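Long-range contacts in decapping nuclease RAI1 (Scheffersomyces stipitis, PDB 5BTO), which removes NAD caps from the 5' ends of RNAs as a metal-dependent hydrolase and binds and stimulates the exoribonuclease RAT1: residues L121-Y126 against T335-Y340; D130-V136 against Y360-P366; D249-M255 against M286-K290; P314-K318 against K330-T334. All coordinates share one frame. Numbering follows the deposited sequence.

How the interactions relate
Four contacts of one PD-(D/E)XK nuclease fold join pieces from 12 to 224 residues apart. In interactions 1 and 2, centres about 15 Å apart, helix 115-123 leads into strand 132-139 and helix 333-350 into strand 359-365, and L124 CD1 packs 3.6 Å from F364 CG. The two cross along the chain, so the same units meet through both helices and strands, tying the helical layer to the large sheet. Interaction 4, about 12 Å from interaction 1 between centres, uses the start of helix 333-350, and Y126 of interaction 1 packs on K330-N332. Interaction 3, in the four-stranded sheet, lies about 29 Å from interaction 2 (centres) and precedes interaction 4, both inside the loops of interactions 1 and 2.

Interaction 1 (L121-Y126 against T335-Y340); sequences LLALPY and TALKWY
Helix-to-helix packing is decided by which bumps find which hollows, and the end of helix 115-123 illustrates this against the first turns of helix 333-350. L121 and L122 are helical, L124 and P125 form a 3-10 segment, and 335-340 is regular helix. The backbones come closest at L122 and Y340, with CA atoms 5.0 Å apart. L122 (chi1 t, chi2 p) is the main knob: its CD1 lies 3.9 Å from A336 CB, 3.7 Å from Y340 CB and 4.2 Å from L337 CD1. The small A336 lets the chains approach, its CB standing 3.4 Å from L122 O. In return W339 (chi1 t, chi2 -105°) reaches back across the helix end, CD1 3.5 Å from P125 CD and CZ2 4.0 Å from L124 CD2. Y340, chi1 t, sets CD1 4.1 Å from L121 CB, while Y126 (chi1 m) brings OH to 3.5 Å from T335 CB, with A336 CB near its ring edge. F371 meets W339 edge-to-face, and A281 of helix 266-286, the helix carrying substrate-binding Q282, touches L122. This is a buried helix-helix contact in the nuclease core. A weak hydrogen bond from W339 NE1 to L121 O, 2.8 Å with a bent N-H...O angle of 128°, joins the segments; its poor geometry implies that cohesion rests chiefly on apolar packing.

Interaction 2 (D130-V136 against Y360-P366); sequences DPVDLNV and YRVSFDP
Carboxylate, amide and guanidinium groups decorate one face of this antiparallel strand pair. R361 (chi1 t, chi2 p, chi3 p) curls so that NE and NH2 each donate to N135 OD1 at 2.9 Å, while N135 ND2 bonds D148. D133 OD1 accepts from S363 OG at 2.9 Å, and its OD2 forms a salt bridge with R155; one water joins D133 OD1 (2.7 Å) to R361 NH1 (3.0 Å), another D133 OD2 to F364 O, both 2.8 Å. Beneath, V132-F364, L134-V362 and V136-Y360 are hydrogen-bonded pairs: F364 N to V132 O, L134 N to V362 O, V362 N to L134 O, V136 N to Y360 O and Y360 N to V136 O are all 2.8 Å, V132 N to F364 O 3.2 Å; D133-S363 and N135-R361 are non-hydrogen-bonded. The axes of 132-136 and 360-365 approach to 4.6 Å, at 179°. On the other face V136 CG2 meets V362 CG2 at 3.7 Å. Within the large mixed sheet, strands 142-147 and 370-375 flank the pair, and helix 149-166 packs on the D133 face.

Interaction 3 (D249-M255 against M286-K290); sequences DVLSHYM and MGIRK
A parallel beta-alpha-beta connection brings these segments together: strand 254-261 leads through helix 266-286 to the neighbouring strand 290-296 of the four-stranded sheet, and the contact lies where both strands begin. The first strand also carries metal-binding E256 and L257. D249-M255 makes a 3-10 turn at 251-253 before entering its strand, with Y254 N bonded to L251 O at 3.1 Å; S252 OG closes back on D249 O at 2.9 Å. Opposite, M286 ends the helix and G287, at phi/psi 73/25, terminates it in a Schellman motif. The closest CA pair is M255-K290, 4.9 Å apart. A water, rather than direct backbone bonding, links the segments: it donates to L251 O and Y254 O, both at 2.7 Å, and accepts from R289 N at 2.8 Å. I288 (chi1 m, chi2 m) tucks CD1 3.5 Å from Y254 CB, while L251 (chi1 m, chi2 t) puts CD1 3.5 Å from M286 O. M255 CG lies 3.6 Å from K290 CB; the K290 amine makes a cation-pi contact with W240. The hydroxyl of Y254 bonds E28 and Y217. At the exposed end R289 extends along S252, whose CB sits 3.6 Å from CZ over one face of the guanidinium, and a long salt bridge spans 4.0 Å from D249 OD2 to R289 NH2, by charge alone, the oxygen lying well out of the guanidinium plane.

Interaction 4 (P314-K318 against K330-T334); sequences PLLIK and KINCT
Satisfying the bare ends of helices is the principle at work here, where the end of short helix 313-318 faces the start of helix 333-350, whose N-cap is N332. Residues 314-318 are helical, with K318 N bonded to P314 O at 3.0 Å; residues 330-332 are extended before helix begins at C333. The K330 ammonium, from the loop that leads into helix 333-350, donates to the last two carbonyls of helix 313-318: the side chain (chi1 t, chi2 p, chi3 and chi4 t) carries K330 NZ to 2.9 Å from I317 O and 3.0 Å from K318 O. One turn back, a water donates to P314 O at 2.9 Å and accepts from C333 N at 3.1 Å, bridging a helix carbonyl to a first-turn amide. N332 OD1 receives T334 N at 2.9 Å in a weak bond and also T335 N. Between these polar links, I317 (chi1 m, chi2 t) points inward, its CG2 3.9 Å from I331 CG2. The CA atoms of P314 and C333 are 5.8 Å apart, those of I317 and I331 7.1 Å. W280 of helix 266-286 borders both P314 and C333. C333 (chi1 m) completes the packing, with SG 3.8 Å from P314 CB and 4.3 Å from I317 CD1.

Interaction 1 (L121-Y126 against T335-Y340)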
loop_
_atom_site.group_PDB
_atom_site.type_symbol
_atom_site.label_atom_id
_atom_site.label_comp_id
_atom_site.label_asym_id
_atom_site.label_seq_id
_atom_site.Cartn_x
_atom_site.Cartn_y
_atom_site.Cartn_z
ATOM N N LEU A 121 7.692 -11.366 7.950
ATOM C CA LEU A 121 7.343 -10.304 7.015
ATOM C C LEU A 121 7.048 -10.868 5.621
ATOM O O LEU A 121 6.059 -10.489 4.971
ATOM C CB LEU A 121 8.459 -9.251 6.954
ATOM C CG LEU A 121 8.746 -8.514 8.262
ATOM C CD1 LEU A 121 9.920 -7.567 8.088
ATOM C CD2 LEU A 121 7.503 -7.719 8.680
ATOM N N LEU A 122 7.881 -11.807 5.173
ATOM C CA LEU A 122 7.739 -12.365 3.842
ATOM C C LEU A 122 6.426 -13.145 3.702
ATOM O O LEU A 122 5.782 -13.108 2.655
ATOM C CB LEU A 122 8.941 -13.277 3.533
ATOM C CG LEU A 122 9.032 -14.072 2.236
ATOM C CD1 LEU A 122 8.878 -13.213 1.006
ATOM C CD2 LEU A 122 10.379 -14.829 2.180
ATOM N N ALA A 123 6.025 -13.821 4.772
ATOM C CA ALA A 123 4.864 -14.711 4.722
ATOM C C ALA A 123 3.567 -13.996 5.064
ATOM O O ALA A 123 2.488 -14.576 4.953
ATOM C CB ALA A 123 5.066 -15.892 5.657
ATOM N N LEU A 124 3.676 -12.735 5.477
ATOM C CA LEU A 124 2.522 -11.965 5.968
ATOM C C LEU A 124 1.280 -11.919 5.055
ATOM O O LEU A 124 0.163 -12.070 5.540
ATOM C CB LEU A 124 2.981 -10.539 6.371
ATOM C CG LEU A 124 1.952 -9.571 6.972
ATOM C CD1 LEU A 124 2.630 -8.561 7.912
ATOM C CD2 LEU A 124 1.162 -8.832 5.877
ATOM N N PRO A 125 1.462 -11.707 3.740
ATOM C CA PRO A 125 0.279 -11.577 2.876
ATOM C C PRO A 125 -0.665 -12.779 2.946
ATOM O O PRO A 125 -1.857 -12.636 2.638
ATOM C CB PRO A 125 0.878 -11.483 1.474
ATOM C CG PRO A 125 2.237 -10.894 1.689
ATOM C CD PRO A 125 2.715 -11.468 3.000
ATOM N N TYR A 126 -0.137 -13.944 3.322
ATOM C CA TYR A 126 -0.938 -15.173 3.323
ATOM C C TYR A 126 -1.156 -15.684 4.743
ATOM O O TYR A 126 -1.618 -16.810 4.961
ATOM C CB TYR A 126 -0.316 -16.228 2.394
ATOM C CG TYR A 126 -0.176 -15.659 1.000
ATOM C CD1 TYR A 126 -1.308 -15.284 0.268
ATOM C CD2 TYR A 126 1.074 -15.419 0.439
ATOM C CE1 TYR A 126 -1.191 -14.725 -0.996
ATOM C CE2 TYR A 126 1.191 -14.862 -0.827
ATOM C CZ TYR A 126 0.055 -14.517 -1.535
ATOM O OH TYR A 126 0.169 -13.959 -2.790
ATOM N N THR A 335 4.638 -12.822 -5.404
ATOM C CA THR A 335 3.938 -11.714 -4.764
ATOM C C THR A 335 4.488 -11.483 -3.356
ATOM O O THR A 335 4.707 -10.335 -2.931
ATOM C CB THR A 335 2.420 -11.993 -4.690
ATOM O OG1 THR A 335 1.929 -12.263 -6.004
ATOM C CG2 THR A 335 1.683 -10.802 -4.124
ATOM N N ALA A 336 4.699 -12.574 -2.626
ATOM C CA ALA A 336 5.247 -12.499 -1.279
ATOM C C ALA A 336 6.584 -11.761 -1.312
ATOM O O ALA A 336 6.834 -10.862 -0.497
ATOM C CB ALA A 336 5.414 -13.905 -0.678
ATOM N N LEU A 337 7.434 -12.143 -2.260
ATOM C CA LEU A 337 8.769 -11.547 -2.361
ATOM C C LEU A 337 8.712 -10.057 -2.718
ATOM O O LEU A 337 9.515 -9.262 -2.220
ATOM C CB LEU A 337 9.635 -12.309 -3.368
ATOM C CG LEU A 337 11.128 -11.977 -3.352
ATOM C CD1 LEU A 337 11.720 -12.271 -1.973
ATOM C CD2 LEU A 337 11.855 -12.777 -4.435
ATOM N N LYS A 338 7.772 -9.680 -3.580
ATOM C CA LYS A 338 7.585 -8.262 -3.910
ATOM C C LYS A 338 7.094 -7.461 -2.700
ATOM O O LYS A 338 7.509 -6.311 -2.498
ATOM C CB LYS A 338 6.622 -8.101 -5.094
ATOM C CG LYS A 338 7.163 -8.611 -6.428
ATOM C CD LYS A 338 6.077 -8.566 -7.489
ATOM C CE LYS A 338 6.503 -9.262 -8.764
ATOM N NZ LYS A 338 5.391 -9.352 -9.756
ATOM N N TRP A 339 6.200 -8.045 -1.900
ATOM C CA TRP A 339 5.794 -7.405 -0.643
ATOM C C TRP A 339 6.998 -7.235 0.296
ATOM O O TRP A 339 7.225 -6.177 0.884
ATOM C CB TRP A 339 4.683 -8.215 0.041
ATOM C CG TRP A 339 4.592 -8.005 1.526
ATOM C CD1 TRP A 339 4.997 -8.873 2.508
ATOM C CD2 TRP A 339 4.086 -6.844 2.204
ATOM N NE1 TRP A 339 4.755 -8.333 3.749
ATOM C CE2 TRP A 339 4.195 -7.090 3.593
ATOM C CE3 TRP A 339 3.535 -5.631 1.771
ATOM C CZ2 TRP A 339 3.788 -6.168 4.555
ATOM C CZ3 TRP A 339 3.122 -4.710 2.726
ATOM C CH2 TRP A 339 3.252 -4.986 4.108
ATOM N N TYR A 340 7.780 -8.294 0.448
ATOM C CA TYR A 340 8.912 -8.233 1.349
ATOM C C TYR A 340 9.894 -7.144 0.901
ATOM O O TYR A 340 10.415 -6.383 1.723
ATOM C CB TYR A 340 9.588 -9.611 1.366
ATOM C CG TYR A 340 10.826 -9.698 2.214
ATOM C CD1 TYR A 340 10.770 -9.509 3.593
ATOM C CD2 TYR A 340 12.051 -10.013 1.640
ATOM C CE1 TYR A 340 11.918 -9.609 4.380
ATOM C CE2 TYR A 340 13.192 -10.115 2.408
ATOM C CZ TYR A 340 13.118 -9.909 3.770
ATOM O OH TYR A 340 14.252 -10.024 4.538
#

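Interaction 2 (D130-V136 against Y360-P366)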
loop_
_atom_site.group_PDB
_atom_site.type_symbol
_atom_site.label_atom_id
_atom_site.label_comp_id
_atom_site.label_asym_id
_atom_site.label_seq_id
_atom_site.Cartn_x
_atom_site.Cartn_y
_atom_site.Cartn_z
ATOM N N ASP A 130 -1.955 -13.405 11.823
ATOM C CA ASP A 130 -0.799 -13.489 12.714
ATOM C C ASP A 130 -0.204 -12.107 12.959
ATOM O O ASP A 130 0.185 -11.424 12.013
ATOM C CB ASP A 130 0.290 -14.402 12.129
ATOM C CG ASP A 130 -0.161 -15.849 11.982
ATOM O OD1 ASP A 130 -1.138 -16.258 12.652
ATOM O OD2 ASP A 130 0.482 -16.588 11.201
ATOM N N PRO A 131 -0.135 -11.690 14.229
ATOM C CA PRO A 131 0.480 -10.395 14.546
ATOM C C PRO A 131 1.988 -10.401 14.336
ATOM O O PRO A 131 2.629 -11.453 14.409
ATOM C CB PRO A 131 0.170 -10.215 16.035
ATOM C CG PRO A 131 -0.009 -11.615 16.553
ATOM C CD PRO A 131 -0.659 -12.368 15.426
ATOM N N VAL A 132 2.540 -9.226 14.051
ATOM C CA VAL A 132 3.984 -9.039 13.973
ATOM C C VAL A 132 4.347 -7.806 14.781
ATOM O O VAL A 132 3.709 -6.759 14.656
ATOM C CB VAL A 132 4.469 -8.843 12.522
ATOM C CG1 VAL A 132 5.984 -8.624 12.483
ATOM C CG2 VAL A 132 4.096 -10.040 11.663
ATOM N N ASP A 133 5.359 -7.927 15.632
ATOM C CA ASP A 133 5.869 -6.766 16.360
ATOM C C ASP A 133 7.389 -6.814 16.418
ATOM O O ASP A 133 7.968 -7.750 16.972
ATOM C CB ASP A 133 5.274 -6.690 17.766
ATOM C CG ASP A 133 3.813 -6.291 17.751
ATOM O OD1 ASP A 133 3.522 -5.077 17.640
ATOM O OD2 ASP A 133 2.953 -7.189 17.846
ATOM N N LEU A 134 8.030 -5.814 15.822
ATOM C CA LEU A 134 9.484 -5.770 15.776
ATOM C C LEU A 134 10.013 -4.451 16.294
ATOM O O LEU A 134 9.430 -3.397 16.042
ATOM C CB LEU A 134 9.976 -5.969 14.348
ATOM C CG LEU A 134 9.473 -7.202 13.591
ATOM C CD1 LEU A 134 9.859 -7.097 12.126
ATOM C CD2 LEU A 134 10.038 -8.478 14.224
ATOM N N ASN A 135 11.119 -4.511 17.027
ATOM C CA ASN A 135 11.828 -3.303 17.439
ATOM C C ASN A 135 12.937 -3.039 16.435
ATOM O O ASN A 135 13.617 -3.970 16.001
ATOM C CB ASN A 135 12.428 -3.467 18.831
ATOM C CG ASN A 135 11.381 -3.550 19.913
ATOM O OD1 ASN A 135 10.304 -2.967 19.794
ATOM N ND2 ASN A 135 11.690 -4.271 20.983
ATOM N N VAL A 136 13.110 -1.779 16.053
ATOM C CA VAL A 136 14.122 -1.415 15.080
ATOM C C VAL A 136 14.870 -0.202 15.579
ATOM O O VAL A 136 14.267 0.756 16.054
ATOM C CB VAL A 136 13.505 -1.057 13.715
ATOM C CG1 VAL A 136 14.600 -0.778 12.702
ATOM C CG2 VAL A 136 12.572 -2.159 13.234
ATOM N N TYR A 360 12.288 2.489 16.991
ATOM C CA TYR A 360 11.014 2.336 16.291
ATOM C C TYR A 360 10.358 0.970 16.543
ATOM O O TYR A 360 11.031 -0.020 16.867
ATOM C CB TYR A 360 11.206 2.563 14.778
ATOM C CG TYR A 360 11.576 3.989 14.435
ATOM C CD1 TYR A 360 12.899 4.434 14.501
ATOM C CD2 TYR A 360 10.597 4.906 14.069
ATOM C CE1 TYR A 360 13.222 5.772 14.210
ATOM C CE2 TYR A 360 10.914 6.217 13.776
ATOM C CZ TYR A 360 12.225 6.645 13.838
ATOM O OH TYR A 360 12.502 7.973 13.551
ATOM N N ARG A 361 9.033 0.946 16.416
ATOM C CA ARG A 361 8.242 -0.277 16.491
ATOM C C ARG A 361 7.552 -0.498 15.153
ATOM O O ARG A 361 6.803 0.360 14.680
ATOM C CB ARG A 361 7.201 -0.172 17.612
ATOM C CG ARG A 361 6.099 -1.233 17.591
ATOM C CD ARG A 361 6.642 -2.641 17.903
ATOM N NE ARG A 361 7.495 -2.653 19.093
ATOM C CZ ARG A 361 7.065 -2.462 20.338
ATOM N NH1 ARG A 361 5.781 -2.231 20.579
ATOM N NH2 ARG A 361 7.925 -2.485 21.349
ATOM N N VAL A 362 7.834 -1.641 14.532
ATOM C CA VAL A 362 7.139 -2.061 13.321
ATOM C C VAL A 362 6.078 -3.055 13.758
ATOM O O VAL A 362 6.381 -4.025 14.451
ATOM C CB VAL A 362 8.102 -2.742 12.315
ATOM C CG1 VAL A 362 7.332 -3.283 11.107
ATOM C CG2 VAL A 362 9.179 -1.774 11.869
ATOM N N SER A 363 4.826 -2.811 13.377
ATOM C CA SER A 363 3.744 -3.657 13.860
ATOM C C SER A 363 2.737 -3.971 12.769
ATOM O O SER A 363 2.314 -3.089 12.013
ATOM C CB SER A 363 3.024 -2.976 15.036
ATOM O OG SER A 363 1.979 -3.794 15.536
ATOM N N PHE A 364 2.350 -5.235 12.690
ATOM C CA PHE A 364 1.174 -5.602 11.924
ATOM C C PHE A 364 0.080 -6.033 12.882
ATOM O O PHE A 364 0.273 -6.942 13.694
ATOM C CB PHE A 364 1.460 -6.723 10.920
ATOM C CG PHE A 364 0.212 -7.245 10.253
ATOM C CD1 PHE A 364 -0.454 -6.476 9.319
ATOM C CD2 PHE A 364 -0.294 -8.498 10.565
ATOM C CE1 PHE A 364 -1.617 -6.942 8.711
ATOM C CE2 PHE A 364 -1.442 -8.971 9.961
ATOM C CZ PHE A 364 -2.106 -8.199 9.029
ATOM N N ASP A 365 -1.065 -5.350 12.789
ATOM C CA ASP A 365 -2.218 -5.609 13.645
ATOM C C ASP A 365 -3.306 -6.342 12.861
ATOM O O ASP A 365 -3.935 -5.768 11.977
ATOM C CB ASP A 365 -2.763 -4.284 14.184
ATOM C CG ASP A 365 -4.039 -4.452 14.981
ATOM O OD1 ASP A 365 -4.281 -5.549 15.523
ATOM O OD2 ASP A 365 -4.805 -3.475 15.074
ATOM N N PRO A 366 -3.523 -7.623 13.175
ATOM C CA PRO A 366 -4.496 -8.406 12.409
ATOM C C PRO A 366 -5.928 -7.879 12.513
ATOM O O PRO A 366 -6.697 -8.019 11.559
ATOM C CB PRO A 366 -4.410 -9.791 13.050
ATOM C CG PRO A 366 -3.063 -9.852 13.661
ATOM C CD PRO A 366 -2.752 -8.454 14.114
HETATM O O HOH W 1 0.639 -6.525 16.437
HETATM O O HOH W 2 3.322 -2.745 18.945
#

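Interaction 3 (D249-M255 against M286-K290)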
loop_
_atom_site.group_PDB
_atom_site.type_symbol
_atom_site.label_atom_id
_atom_site.label_comp_id
_atom_site.label_asym_id
_atom_site.label_seq_id
_atom_site.Cartn_x
_atom_site.Cartn_y
_atom_site.Cartn_z
ATOM N N ASP A 249 31.272 -21.999 -0.176
ATOM C CA ASP A 249 29.857 -22.163 -0.483
ATOM C C ASP A 249 29.217 -23.147 0.486
ATOM O O ASP A 249 28.539 -24.093 0.076
ATOM C CB ASP A 249 29.673 -22.634 -1.927
ATOM C CG ASP A 249 28.210 -22.813 -2.309
ATOM O OD1 ASP A 249 27.323 -22.252 -1.618
ATOM O OD2 ASP A 249 27.947 -23.520 -3.306
ATOM N N VAL A 250 29.428 -22.931 1.780
ATOM C CA VAL A 250 28.906 -23.868 2.764
ATOM C C VAL A 250 27.375 -23.948 2.789
ATOM O O VAL A 250 26.840 -25.014 3.045
ATOM C CB VAL A 250 29.487 -23.658 4.187
ATOM C CG1 VAL A 250 29.001 -22.369 4.817
ATOM C CG2 VAL A 250 29.132 -24.836 5.079
ATOM N N LEU A 251 26.672 -22.846 2.519
ATOM C CA LEU A 251 25.196 -22.880 2.580
ATOM C C LEU A 251 24.583 -23.986 1.727
ATOM O O LEU A 251 23.564 -24.585 2.100
ATOM C CB LEU A 251 24.572 -21.545 2.152
ATOM C CG LEU A 251 24.698 -20.394 3.143
ATOM C CD1 LEU A 251 24.172 -19.144 2.478
ATOM C CD2 LEU A 251 23.946 -20.696 4.442
ATOM N N SER A 252 25.190 -24.229 0.570
ATOM C CA SER A 252 24.668 -25.208 -0.372
ATOM C C SER A 252 24.740 -26.618 0.183
ATOM O O SER A 252 24.178 -27.531 -0.403
ATOM C CB SER A 252 25.411 -25.131 -1.707
ATOM O OG SER A 252 26.733 -25.636 -1.597
ATOM N N HIS A 253 25.424 -26.784 1.317
ATOM C CA HIS A 253 25.584 -28.100 1.949
ATOM C C HIS A 253 24.643 -28.337 3.131
ATOM O O HIS A 253 24.660 -29.405 3.758
ATOM C CB HIS A 253 27.040 -28.299 2.369
ATOM C CG HIS A 253 27.991 -28.271 1.220
ATOM N ND1 HIS A 253 28.298 -29.401 0.490
ATOM C CD2 HIS A 253 28.696 -27.258 0.664
ATOM C CE1 HIS A 253 29.157 -29.084 -0.463
ATOM N NE2 HIS A 253 29.421 -27.792 -0.375
ATOM N N TYR A 254 23.807 -27.345 3.422
ATOM C CA TYR A 254 22.866 -27.424 4.537
ATOM C C TYR A 254 21.501 -27.939 4.083
ATOM O O TYR A 254 21.160 -27.870 2.908
ATOM C CB TYR A 254 22.657 -26.043 5.159
ATOM C CG TYR A 254 23.841 -25.468 5.895
ATOM C CD1 TYR A 254 24.800 -26.288 6.479
ATOM C CD2 TYR A 254 23.982 -24.092 6.035
ATOM C CE1 TYR A 254 25.877 -25.739 7.168
ATOM C CE2 TYR A 254 25.051 -23.540 6.721
ATOM C CZ TYR A 254 25.995 -24.368 7.287
ATOM O OH TYR A 254 27.052 -23.824 7.970
ATOM N N MET A 255 20.723 -28.449 5.027
ATOM C CA MET A 255 19.389 -28.962 4.711
ATOM C C MET A 255 18.465 -28.714 5.897
ATOM O O MET A 255 18.897 -28.734 7.051
ATOM C CB MET A 255 19.462 -30.465 4.358
ATOM C CG MET A 255 18.172 -31.038 3.752
ATOM S SD MET A 255 18.413 -32.632 2.913
ATOM C CE MET A 255 19.100 -33.555 4.278
ATOM N N MET A 286 17.482 -17.868 3.724
ATOM C CA MET A 286 18.772 -18.309 4.246
ATOM C C MET A 286 19.687 -18.923 3.192
ATOM O O MET A 286 20.839 -19.223 3.496
ATOM C CB MET A 286 18.588 -19.345 5.362
ATOM C CG MET A 286 18.271 -18.765 6.736
ATOM S SD MET A 286 19.512 -17.642 7.405
ATOM C CE MET A 286 20.869 -18.715 7.874
ATOM N N GLY A 287 19.182 -19.127 1.976
ATOM C CA GLY A 287 19.957 -19.799 0.944
ATOM C C GLY A 287 20.115 -21.295 1.173
ATOM O O GLY A 287 21.078 -21.897 0.693
ATOM N N ILE A 288 19.187 -21.893 1.915
ATOM C CA ILE A 288 19.175 -23.347 2.116
ATOM C C ILE A 288 18.464 -23.976 0.923
ATOM O O ILE A 288 17.342 -23.596 0.606
ATOM C CB ILE A 288 18.439 -23.748 3.415
ATOM C CG1 ILE A 288 19.041 -23.064 4.652
ATOM C CG2 ILE A 288 18.383 -25.282 3.572
ATOM C CD1 ILE A 288 20.470 -23.330 4.877
ATOM N N ARG A 289 19.103 -24.949 0.277
ATOM C CA ARG A 289 18.654 -25.441 -1.027
ATOM C C ARG A 289 17.871 -26.752 -0.962
ATOM O O ARG A 289 17.283 -27.163 -1.953
ATOM C CB ARG A 289 19.853 -25.630 -1.968
ATOM C CG ARG A 289 20.642 -24.343 -2.206
ATOM C CD ARG A 289 21.794 -24.566 -3.184
ATOM N NE ARG A 289 22.640 -23.382 -3.334
ATOM C CZ ARG A 289 23.634 -23.276 -4.210
ATOM N NH1 ARG A 289 23.909 -24.282 -5.030
ATOM N NH2 ARG A 289 24.353 -22.159 -4.270
ATOM N N LYS A 290 17.893 -27.409 0.190
ATOM C CA LYS A 290 17.221 -28.707 0.326
ATOM C C LYS A 290 16.390 -28.768 1.602
ATOM O O LYS A 290 16.798 -28.260 2.646
ATOM C CB LYS A 290 18.241 -29.854 0.339
ATOM C CG LYS A 290 18.979 -30.131 -0.981
ATOM C CD LYS A 290 19.826 -31.402 -0.857
ATOM C CE LYS A 290 20.951 -31.508 -1.903
ATOM N NZ LYS A 290 20.566 -31.074 -3.277
HETATM O O HOH W 3 26.889 -24.500 -5.576
HETATM O O HOH W 4 21.544 -26.018 1.051
#

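Interaction 4 (P314-K318 against K330-T334)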
loop_
_atom_site.group_PDB
_atom_site.type_symbol
_atom_site.label_atom_id
_atom_site.label_comp_id
_atom_site.label_asym_id
_atom_site.label_seq_id
_atom_site.Cartn_x
_atom_site.Cartn_y
_atom_site.Cartn_z
ATOM N N PRO A 314 7.926 -23.135 -5.122
ATOM C CA PRO A 314 6.927 -22.164 -5.605
ATOM C C PRO A 314 6.023 -22.733 -6.701
ATOM O O PRO A 314 4.823 -22.445 -6.704
ATOM C CB PRO A 314 7.790 -21.010 -6.132
ATOM C CG PRO A 314 9.008 -21.062 -5.250
ATOM C CD PRO A 314 9.284 -22.555 -5.081
ATOM N N LEU A 315 6.575 -23.547 -7.598
ATOM C CA LEU A 315 5.773 -24.118 -8.674
ATOM C C LEU A 315 4.835 -25.220 -8.158
ATOM O O LEU A 315 3.696 -25.348 -8.624
ATOM C CB LEU A 315 6.666 -24.637 -9.803
ATOM C CG LEU A 315 5.938 -25.196 -11.023
ATOM C CD1 LEU A 315 5.026 -24.153 -11.668
ATOM C CD2 LEU A 315 6.953 -25.729 -12.020
ATOM N N LEU A 316 5.299 -26.008 -7.193
ATOM C CA LEU A 316 4.402 -26.974 -6.547
ATOM C C LEU A 316 3.174 -26.278 -5.962
ATOM O O LEU A 316 2.042 -26.739 -6.120
ATOM C CB LEU A 316 5.115 -27.750 -5.447
ATOM C CG LEU A 316 6.070 -28.854 -5.880
ATOM C CD1 LEU A 316 6.704 -29.482 -4.654
ATOM C CD2 LEU A 316 5.304 -29.902 -6.697
ATOM N N ILE A 317 3.402 -25.163 -5.280
ATOM C CA ILE A 317 2.297 -24.406 -4.696
ATOM C C ILE A 317 1.376 -23.827 -5.781
ATOM O O ILE A 317 0.141 -23.930 -5.699
ATOM C CB ILE A 317 2.837 -23.309 -3.762
ATOM C CG1 ILE A 317 3.421 -23.947 -2.492
ATOM C CG2 ILE A 317 1.746 -22.309 -3.378
ATOM C CD1 ILE A 317 4.115 -22.961 -1.587
ATOM N N LYS A 318 1.975 -23.242 -6.808
ATOM C CA LYS A 318 1.200 -22.672 -7.905
ATOM C C LYS A 318 0.300 -23.711 -8.565
ATOM O O LYS A 318 -0.854 -23.420 -8.899
ATOM C CB LYS A 318 2.121 -22.036 -8.948
ATOM C CG LYS A 318 1.383 -21.334 -10.082
ATOM C CD LYS A 318 2.364 -20.653 -11.018
ATOM C CE LYS A 318 1.649 -19.847 -12.094
ATOM N NZ LYS A 318 1.015 -18.604 -11.549
ATOM N N LYS A 330 -4.981 -17.413 -2.854
ATOM C CA LYS A 330 -3.942 -18.326 -3.340
ATOM C C LYS A 330 -2.528 -17.824 -3.046
ATOM O O LYS A 330 -2.171 -16.700 -3.417
ATOM C CB LYS A 330 -4.113 -18.516 -4.851
ATOM C CG LYS A 330 -3.005 -19.277 -5.543
ATOM C CD LYS A 330 -3.198 -20.764 -5.426
ATOM C CE LYS A 330 -2.182 -21.495 -6.282
ATOM N NZ LYS A 330 -2.471 -22.938 -6.363
ATOM N N ILE A 331 -1.725 -18.653 -2.376
ATOM C CA ILE A 331 -0.331 -18.303 -2.098
ATOM C C ILE A 331 0.428 -18.160 -3.411
ATOM O O ILE A 331 0.301 -18.990 -4.308
ATOM C CB ILE A 331 0.362 -19.365 -1.207
ATOM C CG1 ILE A 331 -0.213 -19.314 0.215
ATOM C CG2 ILE A 331 1.871 -19.143 -1.175
ATOM C CD1 ILE A 331 0.175 -20.482 1.108
ATOM N N ASN A 332 1.215 -17.094 -3.509
ATOM C CA ASN A 332 2.042 -16.821 -4.674
ATOM C C ASN A 332 3.377 -16.332 -4.145
ATOM O O ASN A 332 3.444 -15.281 -3.515
ATOM C CB ASN A 332 1.380 -15.755 -5.556
ATOM C CG ASN A 332 2.183 -15.434 -6.813
ATOM O OD1 ASN A 332 3.404 -15.332 -6.777
ATOM N ND2 ASN A 332 1.483 -15.272 -7.937
ATOM N N CYS A 333 4.435 -17.103 -4.379
ATOM C CA CYS A 333 5.733 -16.781 -3.790
ATOM C C CYS A 333 6.333 -15.506 -4.362
ATOM O O CYS A 333 7.031 -14.778 -3.666
ATOM C CB CYS A 333 6.712 -17.949 -3.945
ATOM S SG CYS A 333 6.187 -19.426 -3.029
ATOM N N THR A 334 6.062 -15.235 -5.635
ATOM C CA THR A 334 6.565 -14.010 -6.263
ATOM C C THR A 334 5.943 -12.767 -5.633
ATOM O O THR A 334 6.631 -11.776 -5.359
ATOM C CB THR A 334 6.294 -14.007 -7.773
ATOM O OG1 THR A 334 6.946 -15.132 -8.370
ATOM C CG2 THR A 334 6.829 -12.732 -8.413
HETATM O O HOH W 5 4.106 -19.703 -6.056
#